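Local coordinates for protein Bpsl1147 (Burkholderia pseudomallei, PDB 5A4O) that is a homolog of the eukaryotic transcription coactivator PC4 and probably binds DNA, single-stranded DNA in particular, at residues R29-V41 against P49-L61. Numbering follows the deposited sequence.
Sequences RGRRYVDVRLVVV and PTRQGISIRPELL
V34 pairs with I56 and V36 with I54 as the hydrogen-bonded rungs of an antiparallel beta hairpin, the last two strands of the four-stranded PC4-like sheet. Strand 31-41 and the 52-56 part of its partner run at 177°, and all four backbone N-H groups are used, each bond bending by no more than 23° from linear. Beyond R37 and G53 the register slips by two residues, a beta bulge that T50 and L38 hold together. The L38 amide donates to Q52 O at 2.9 Å, while L38 O takes T50 OG1 at 2.8 Å and, more weakly, T50 N. With chi1 at 69°, T50 OG1 sits between its own N and carbonyl carbon, where it also accepts Q52 N at 3.0 Å, an ST turn. At the end away from the connecting turn, P58 CB lies over one face of the R32 guanidinium, offset toward the rim, while R32 NE bonds H25 NE2 of strand 19-28. R37 spans the bulge over G53 CA, which carries no side chain to obstruct the guanidinium. R37 NH2 and NE grip D35 OD1 and OD2 side-on in a salt bridge, both at 2.9 Å, limiting guanidinium rotation; NH2 also donates to a water. R37 NH1 meets T50 O at 2.9 Å, in the carbonyl plane and on a lone pair, and donates to another water within hydrogen-bonding distance of R51 O.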
loop_
_atom_site.group_PDB
_atom_site.type_symbol
_atom_site.label_atom_id
_atom_site.label_comp_id
_atom_site.label_asym_id
_atom_site.label_seq_id
_atom_site.Cartn_x
_atom_site.Cartn_y
_atom_site.Cartn_z
ATOM N N ARG A 29 11.181 -12.094 14.967
ATOM C CA ARG A 29 12.210 -13.149 14.879
ATOM C C ARG A 29 13.368 -12.673 13.997
ATOM O O ARG A 29 13.912 -13.423 13.163
ATOM C CB ARG A 29 11.599 -14.467 14.400
ATOM C CG ARG A 29 12.074 -15.700 15.172
ATOM C CD ARG A 29 13.588 -15.908 15.082
ATOM N NE ARG A 29 14.059 -16.786 16.154
ATOM C CZ ARG A 29 13.930 -18.115 16.185
ATOM N NH1 ARG A 29 13.369 -18.784 15.173
ATOM N NH2 ARG A 29 14.385 -18.786 17.238
ATOM N N GLY A 30 13.703 -11.401 14.141
ATOM C CA GLY A 30 14.846 -10.835 13.436
ATOM C C GLY A 30 14.641 -10.519 11.966
ATOM O O GLY A 30 15.620 -10.306 11.251
ATOM N N ARG A 31 13.381 -10.453 11.517
ATOM C CA ARG A 31 13.055 -10.095 10.131
ATOM C C ARG A 31 12.191 -8.852 10.114
ATOM O O ARG A 31 11.375 -8.667 10.986
ATOM C CB ARG A 31 12.388 -11.257 9.419
ATOM C CG ARG A 31 13.401 -12.379 9.192
ATOM C CD ARG A 31 12.832 -13.612 8.514
ATOM N NE ARG A 31 11.834 -14.333 9.325
ATOM C CZ ARG A 31 12.077 -15.130 10.379
ATOM N NH1 ARG A 31 13.307 -15.326 10.862
ATOM N NH2 ARG A 31 11.058 -15.706 10.973
ATOM N N ARG A 32 12.433 -7.978 9.132
ATOM C CA ARG A 32 11.764 -6.665 9.052
ATOM C C ARG A 32 10.535 -6.738 8.153
ATOM O O ARG A 32 10.539 -7.451 7.134
ATOM C CB ARG A 32 12.686 -5.616 8.415
ATOM C CG ARG A 32 13.895 -5.212 9.201
ATOM C CD ARG A 32 14.837 -4.323 8.398
ATOM N NE ARG A 32 14.199 -3.066 7.970
ATOM C CZ ARG A 32 14.616 -2.312 6.962
ATOM N NH1 ARG A 32 15.692 -2.667 6.254
ATOM N NH2 ARG A 32 13.953 -1.191 6.651
ATOM N N TYR A 33 9.501 -5.986 8.524
ATOM C CA TYR A 33 8.227 -5.975 7.819
ATOM C C TYR A 33 7.846 -4.489 7.668
ATOM O O TYR A 33 7.793 -3.805 8.657
ATOM C CB TYR A 33 7.134 -6.685 8.658
ATOM C CG TYR A 33 7.319 -8.162 8.942
ATOM C CD1 TYR A 33 8.329 -8.626 9.792
ATOM C CD2 TYR A 33 6.417 -9.105 8.429
ATOM C CE1 TYR A 33 8.487 -9.991 10.056
ATOM C CE2 TYR A 33 6.543 -10.471 8.704
ATOM C CZ TYR A 33 7.588 -10.916 9.503
ATOM O OH TYR A 33 7.746 -12.282 9.761
ATOM N N VAL A 34 7.602 -4.002 6.448
ATOM C CA VAL A 34 7.018 -2.682 6.253
ATOM C C VAL A 34 5.547 -2.889 5.908
ATOM O O VAL A 34 5.206 -3.670 5.024
ATOM C CB VAL A 34 7.715 -1.876 5.141
ATOM C CG1 VAL A 34 7.006 -0.541 4.899
ATOM C CG2 VAL A 34 9.170 -1.631 5.513
ATOM N N ASP A 35 4.677 -2.193 6.621
ATOM C CA ASP A 35 3.256 -2.363 6.451
ATOM C C ASP A 35 2.653 -1.044 5.988
ATOM O O ASP A 35 3.003 0.029 6.505
ATOM C CB ASP A 35 2.692 -2.784 7.799
ATOM C CG ASP A 35 1.324 -3.363 7.710
ATOM O OD1 ASP A 35 1.207 -4.538 7.341
ATOM O OD2 ASP A 35 0.358 -2.653 8.069
ATOM N N VAL A 36 1.744 -1.115 5.017
ATOM C CA VAL A 36 1.053 0.066 4.495
ATOM C C VAL A 36 -0.409 -0.305 4.514
ATOM O O VAL A 36 -0.798 -1.234 3.831
ATOM C CB VAL A 36 1.481 0.388 3.056
ATOM C CG1 VAL A 36 0.720 1.573 2.517
ATOM C CG2 VAL A 36 2.987 0.613 2.996
ATOM N N ARG A 37 -1.214 0.376 5.325
ATOM C CA ARG A 37 -2.540 -0.199 5.694
ATOM C C ARG A 37 -3.546 0.850 6.001
ATOM O O ARG A 37 -3.258 1.782 6.740
ATOM C CB ARG A 37 -2.390 -1.099 6.935
ATOM C CG ARG A 37 -3.588 -2.022 7.248
ATOM C CD ARG A 37 -3.206 -3.141 8.219
ATOM N NE ARG A 37 -2.175 -3.997 7.645
ATOM C CZ ARG A 37 -2.372 -4.953 6.742
ATOM N NH1 ARG A 37 -3.579 -5.292 6.318
ATOM N NH2 ARG A 37 -1.322 -5.629 6.285
ATOM N N LEU A 38 -4.742 0.657 5.450
ATOM C CA LEU A 38 -5.913 1.420 5.806
ATOM C C LEU A 38 -6.325 1.111 7.267
ATOM O O LEU A 38 -6.571 -0.054 7.644
ATOM C CB LEU A 38 -7.050 1.124 4.829
ATOM C CG LEU A 38 -8.371 1.839 5.143
ATOM C CD1 LEU A 38 -8.168 3.302 4.908
ATOM C CD2 LEU A 38 -9.537 1.290 4.318
ATOM N N VAL A 39 -6.385 2.162 8.071
ATOM C CA VAL A 39 -6.851 2.094 9.446
ATOM C C VAL A 39 -8.089 2.982 9.567
ATOM O O VAL A 39 -8.179 3.989 8.882
ATOM C CB VAL A 39 -5.754 2.482 10.451
ATOM C CG1 VAL A 39 -4.517 1.612 10.240
ATOM C CG2 VAL A 39 -5.392 3.969 10.350
ATOM N N VAL A 40 -9.057 2.555 10.357
ATOM C CA VAL A 40 -10.351 3.230 10.447
ATOM C C VAL A 40 -10.821 3.426 11.887
ATOM O O VAL A 40 -10.519 2.650 12.739
ATOM C CB VAL A 40 -11.486 2.494 9.684
ATOM C CG1 VAL A 40 -11.152 2.250 8.236
ATOM C CG2 VAL A 40 -11.817 1.222 10.374
ATOM N N VAL A 41 -11.566 4.495 12.113
ATOM C CA VAL A 41 -11.931 4.840 13.450
ATOM C C VAL A 41 -12.839 3.804 14.054
ATOM O O VAL A 41 -13.610 3.182 13.398
ATOM C CB VAL A 41 -12.717 6.143 13.566
ATOM C CG1 VAL A 41 -11.883 7.357 13.860
ATOM C CG2 VAL A 41 -13.715 6.310 12.473
ATOM N N PRO A 49 -6.922 -1.477 12.450
ATOM C CA PRO A 49 -6.428 -1.851 11.125
ATOM C C PRO A 49 -7.473 -2.635 10.355
ATOM O O PRO A 49 -8.416 -3.207 10.960
ATOM C CB PRO A 49 -5.212 -2.736 11.438
ATOM C CG PRO A 49 -5.566 -3.377 12.751
ATOM C CD PRO A 49 -6.300 -2.298 13.514
ATOM N N THR A 50 -7.328 -2.648 9.032
ATOM C CA THR A 50 -8.170 -3.421 8.157
ATOM C C THR A 50 -7.314 -4.392 7.358
ATOM O O THR A 50 -6.121 -4.363 7.477
ATOM C CB THR A 50 -8.886 -2.527 7.154
ATOM O OG1 THR A 50 -7.930 -1.999 6.235
ATOM C CG2 THR A 50 -9.586 -1.351 7.852
ATOM N N ARG A 51 -7.942 -5.187 6.493
ATOM C CA ARG A 51 -7.211 -6.087 5.617
ATOM C C ARG A 51 -6.799 -5.362 4.351
ATOM O O ARG A 51 -6.114 -5.966 3.508
ATOM C CB ARG A 51 -8.054 -7.302 5.246
ATOM C CG ARG A 51 -8.487 -8.147 6.431
ATOM C CD ARG A 51 -9.195 -9.438 5.988
ATOM N NE ARG A 51 -8.321 -10.322 5.214
ATOM C CZ ARG A 51 -8.318 -10.474 3.886
ATOM N NH1 ARG A 51 -9.166 -9.830 3.084
ATOM N NH2 ARG A 51 -7.459 -11.323 3.337
ATOM N N GLN A 52 -7.213 -4.095 4.215
ATOM C CA GLN A 52 -6.845 -3.277 3.046
ATOM C C GLN A 52 -5.450 -2.719 3.242
ATOM O O GLN A 52 -5.252 -1.588 3.677
ATOM C CB GLN A 52 -7.886 -2.209 2.750
ATOM C CG GLN A 52 -9.094 -2.766 2.007
ATOM C CD GLN A 52 -9.831 -3.857 2.760
ATOM O OE1 GLN A 52 -10.577 -3.580 3.682
ATOM N NE2 GLN A 52 -9.635 -5.111 2.358
ATOM N N GLY A 53 -4.470 -3.571 3.017
ATOM C CA GLY A 53 -3.078 -3.159 3.202
ATOM C C GLY A 53 -2.136 -4.126 2.547
ATOM O O GLY A 53 -2.555 -5.193 2.036
ATOM N N ILE A 54 -0.872 -3.749 2.534
ATOM C CA ILE A 54 0.150 -4.654 2.055
ATOM C C ILE A 54 1.290 -4.779 3.109
ATOM O O ILE A 54 1.541 -3.865 3.936
ATOM C CB ILE A 54 0.683 -4.225 0.665
ATOM C CG1 ILE A 54 1.364 -2.876 0.761
ATOM C CG2 ILE A 54 -0.422 -4.187 -0.382
ATOM C CD1 ILE A 54 2.261 -2.543 -0.397
ATOM N N SER A 55 1.998 -5.903 3.032
ATOM C CA SER A 55 3.110 -6.211 3.921
ATOM C C SER A 55 4.248 -6.640 3.042
ATOM O O SER A 55 4.097 -7.610 2.280
ATOM C CB SER A 55 2.732 -7.352 4.850
ATOM O OG SER A 55 3.806 -7.663 5.691
ATOM N N ILE A 56 5.371 -5.931 3.138
ATOM C CA ILE A 56 6.500 -6.230 2.298
ATOM C C ILE A 56 7.828 -6.244 3.022
ATOM O O ILE A 56 8.027 -5.569 4.019
ATOM C CB ILE A 56 6.616 -5.221 1.162
ATOM C CG1 ILE A 56 6.734 -3.802 1.709
ATOM C CG2 ILE A 56 5.404 -5.335 0.247
ATOM C CD1 ILE A 56 7.313 -2.880 0.705
ATOM N N ARG A 57 8.739 -7.008 2.453
ATOM C CA ARG A 57 10.095 -7.012 2.864
ATOM C C ARG A 57 10.815 -5.720 2.383
ATOM O O ARG A 57 10.467 -5.100 1.383
ATOM C CB ARG A 57 10.768 -8.279 2.330
ATOM C CG ARG A 57 10.891 -8.361 0.818
ATOM C CD ARG A 57 11.495 -9.714 0.442
ATOM N NE ARG A 57 11.683 -9.933 -0.992
ATOM C CZ ARG A 57 10.794 -10.506 -1.812
ATOM N NH1 ARG A 57 9.590 -10.888 -1.381
ATOM N NH2 ARG A 57 11.124 -10.685 -3.089
ATOM N N PRO A 58 11.828 -5.291 3.133
ATOM C CA PRO A 58 12.417 -3.962 2.827
ATOM C C PRO A 58 13.144 -3.932 1.479
ATOM O O PRO A 58 13.255 -2.877 0.896
ATOM C CB PRO A 58 13.385 -3.726 4.004
ATOM C CG PRO A 58 13.634 -5.088 4.564
ATOM C CD PRO A 58 12.348 -5.852 4.395
ATOM N N GLU A 59 13.595 -5.089 0.993
ATOM C CA GLU A 59 14.271 -5.190 -0.301
ATOM C C GLU A 59 13.340 -4.845 -1.472
ATOM O O GLU A 59 13.804 -4.716 -2.607
ATOM C CB GLU A 59 14.806 -6.598 -0.547
ATOM C CG GLU A 59 15.666 -7.133 0.587
ATOM C CD GLU A 59 14.890 -8.080 1.512
ATOM O OE1 GLU A 59 14.118 -7.604 2.362
ATOM O OE2 GLU A 59 15.075 -9.323 1.390
ATOM N N LEU A 60 12.038 -4.748 -1.223
ATOM C CA LEU A 60 11.087 -4.314 -2.254
ATOM C C LEU A 60 10.758 -2.824 -2.198
ATOM O O LEU A 60 10.106 -2.310 -3.123
ATOM C CB LEU A 60 9.766 -5.101 -2.145
ATOM C CG LEU A 60 9.863 -6.601 -2.424
ATOM C CD1 LEU A 60 8.476 -7.223 -2.512
ATOM C CD2 LEU A 60 10.635 -6.907 -3.694
ATOM N N LEU A 61 11.165 -2.128 -1.134
ATOM C CA LEU A 61 10.855 -0.698 -0.982
ATOM C C LEU A 61 11.260 0.207 -2.125
ATOM O O LEU A 61 10.462 1.020 -2.569
ATOM C CB LEU A 61 11.444 -0.127 0.310
ATOM C CG LEU A 61 10.673 -0.465 1.557
ATOM C CD1 LEU A 61 11.557 -0.184 2.771
ATOM C CD2 LEU A 61 9.353 0.309 1.621
HETATM O O HOH W 1 -4.189 -7.548 4.607
HETATM O O HOH W 2 -1.518 -7.569 3.982
#